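Local coordinates for protein viral CASP8 and FADD-like apoptosis regulator (Molluscum contagiosum virus subtype 1, PDB 2BBR) that inhibits death-receptor-induced apoptosis by interfering with caspase-8 recruitment and activation at the death-inducing signaling complex, and suppresses host NF-kappa-B activation, at residues A[101-106]-A[167-172]. Sequence-based numbering, arbitrary orientation.
Sequences VCVGEE and LDLCQQ
Val-103, near the C-terminal end of helix 95-104, lies level with Leu-169, in the first turn of helix 167-187, their CA atoms 6.7 Å apart, the nearest CA pair of the two segments. The CB of Leu-169 points across the gap, and its CG sits anti to the carbonyl carbon (chi1 -60°), which carries both methyls to the other segment. The leucine fork lies across both Val-103 and Glu-106. CD1 is the branch nearer the valine, 4.2 Å from Val-103 CG1, while CD2 is the one nearer the glutamate, 4.0 Å from Glu-106 CB. Glu-106 thus lends the contact its aliphatic root; the chain bends at chi2 (-64°) and takes the carboxylate away from the leucine. The carboxylates of Glu-106 and Asp-168 stay apart, OE2 of the first 6.4 Å from OD2 of the second. Arg-166, salt-bridged to Asp-168 and hydrogen-bonded to the backbone O of Glu-106, probably offsets part of the negative charge. The other methyl of Val-103, CG2, has the amide oxygen OE1 of Gln-172 at 4.4 Å, a loose van der Waals approach at the more exposed side. Leu-161 of helix 155-163 also touches Leu-169. Val-103 and Leu-169 are buried, Glu-106 exposed. This is helix-to-helix apolar packing between the first and last helices of the second death effector domain, which close together in the helical bundle of the death fold.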
loop_
_atom_site.group_PDB
_atom_site.type_symbol
_atom_site.label_atom_id
_atom_site.label_comp_id
_atom_site.label_asym_id
_atom_site.label_seq_id
_atom_site.Cartn_x
_atom_site.Cartn_y
_atom_site.Cartn_z
ATOM N N VAL A 101 2.229 3.126 -0.584
ATOM C CA VAL A 101 2.489 2.714 -1.959
ATOM C C VAL A 101 2.686 3.946 -2.835
ATOM O O VAL A 101 3.634 4.018 -3.622
ATOM C CB VAL A 101 1.329 1.876 -2.539
ATOM C CG1 VAL A 101 1.518 1.698 -4.042
ATOM C CG2 VAL A 101 1.276 0.514 -1.853
ATOM N N CYS A 102 1.797 4.921 -2.695
ATOM C CA CYS A 102 1.888 6.122 -3.507
ATOM C C CYS A 102 3.158 6.924 -3.263
ATOM O O CYS A 102 3.766 7.422 -4.210
ATOM C CB CYS A 102 0.647 6.983 -3.295
ATOM S SG CYS A 102 -0.835 6.200 -3.982
ATOM N N VAL A 103 3.566 7.049 -2.005
ATOM C CA VAL A 103 4.788 7.775 -1.690
ATOM C C VAL A 103 5.975 7.045 -2.314
ATOM O O VAL A 103 6.880 7.675 -2.871
ATOM C CB VAL A 103 4.975 7.896 -0.161
ATOM C CG1 VAL A 103 6.376 8.391 0.170
ATOM C CG2 VAL A 103 3.941 8.852 0.399
ATOM N N GLY A 104 5.961 5.718 -2.245
ATOM C CA GLY A 104 7.046 4.950 -2.823
ATOM C C GLY A 104 7.200 5.200 -4.313
ATOM O O GLY A 104 8.312 5.170 -4.839
ATOM N N GLU A 105 6.089 5.441 -5.001
ATOM C CA GLU A 105 6.137 5.687 -6.438
ATOM C C GLU A 105 6.586 7.108 -6.783
ATOM O O GLU A 105 6.821 7.418 -7.953
ATOM C CB GLU A 105 4.772 5.401 -7.069
ATOM C CG GLU A 105 4.335 3.946 -6.959
ATOM C CD GLU A 105 5.363 2.983 -7.525
ATOM O OE1 GLU A 105 5.932 2.191 -6.747
ATOM O OE2 GLU A 105 5.604 3.023 -8.752
ATOM N N GLU A 106 6.705 7.969 -5.774
ATOM C CA GLU A 106 7.141 9.352 -5.982
ATOM C C GLU A 106 8.623 9.512 -5.669
ATOM O O GLU A 106 9.172 10.617 -5.726
ATOM C CB GLU A 106 6.341 10.306 -5.095
ATOM C CG GLU A 106 4.864 10.382 -5.437
ATOM C CD GLU A 106 4.608 10.956 -6.819
ATOM O OE1 GLU A 106 3.443 10.914 -7.269
ATOM O OE2 GLU A 106 5.564 11.453 -7.455
ATOM N N LEU A 167 10.113 17.639 1.558
ATOM C CA LEU A 167 9.131 18.179 2.483
ATOM C C LEU A 167 7.701 17.933 2.018
ATOM O O LEU A 167 6.775 17.922 2.831
ATOM C CB LEU A 167 9.379 19.678 2.695
ATOM C CG LEU A 167 10.554 20.036 3.614
ATOM C CD1 LEU A 167 11.840 19.399 3.119
ATOM C CD2 LEU A 167 10.698 21.546 3.679
ATOM N N ASP A 168 7.517 17.729 0.719
ATOM C CA ASP A 168 6.193 17.462 0.176
ATOM C C ASP A 168 5.703 16.092 0.649
ATOM O O ASP A 168 4.554 15.947 1.074
ATOM C CB ASP A 168 6.226 17.523 -1.358
ATOM C CG ASP A 168 7.219 16.545 -1.973
ATOM O OD1 ASP A 168 8.368 16.461 -1.486
ATOM O OD2 ASP A 168 6.844 15.874 -2.958
ATOM N N LEU A 169 6.579 15.094 0.586
ATOM C CA LEU A 169 6.226 13.746 1.017
ATOM C C LEU A 169 6.126 13.706 2.539
ATOM O O LEU A 169 5.258 13.036 3.095
ATOM C CB LEU A 169 7.264 12.743 0.509
ATOM C CG LEU A 169 7.403 12.698 -1.016
ATOM C CD1 LEU A 169 8.481 11.698 -1.401
ATOM C CD2 LEU A 169 6.076 12.331 -1.659
ATOM N N CYS A 170 7.021 14.420 3.212
ATOM C CA CYS A 170 6.991 14.495 4.667
ATOM C C CYS A 170 5.623 15.015 5.100
ATOM O O CYS A 170 4.982 14.450 5.987
ATOM C CB CYS A 170 8.075 15.452 5.173
ATOM S SG CYS A 170 8.018 15.802 6.950
ATOM N N GLN A 171 5.177 16.093 4.463
ATOM C CA GLN A 171 3.893 16.689 4.794
ATOM C C GLN A 171 2.734 15.713 4.616
ATOM O O GLN A 171 1.810 15.699 5.426
ATOM C CB GLN A 171 3.655 17.943 3.955
ATOM C CG GLN A 171 2.357 18.659 4.286
ATOM C CD GLN A 171 2.196 19.945 3.508
ATOM O OE1 GLN A 171 1.216 20.128 2.788
ATOM N NE2 GLN A 171 3.163 20.843 3.647
ATOM N N GLN A 172 2.766 14.905 3.561
ATOM C CA GLN A 172 1.691 13.939 3.364
ATOM C C GLN A 172 1.612 12.985 4.549
ATOM O O GLN A 172 0.523 12.627 4.997
ATOM C CB GLN A 172 1.912 13.126 2.092
ATOM C CG GLN A 172 1.748 13.897 0.804
ATOM C CD GLN A 172 1.840 12.990 -0.401
ATOM O OE1 GLN A 172 1.082 12.028 -0.522
ATOM N NE2 GLN A 172 2.771 13.286 -1.299
#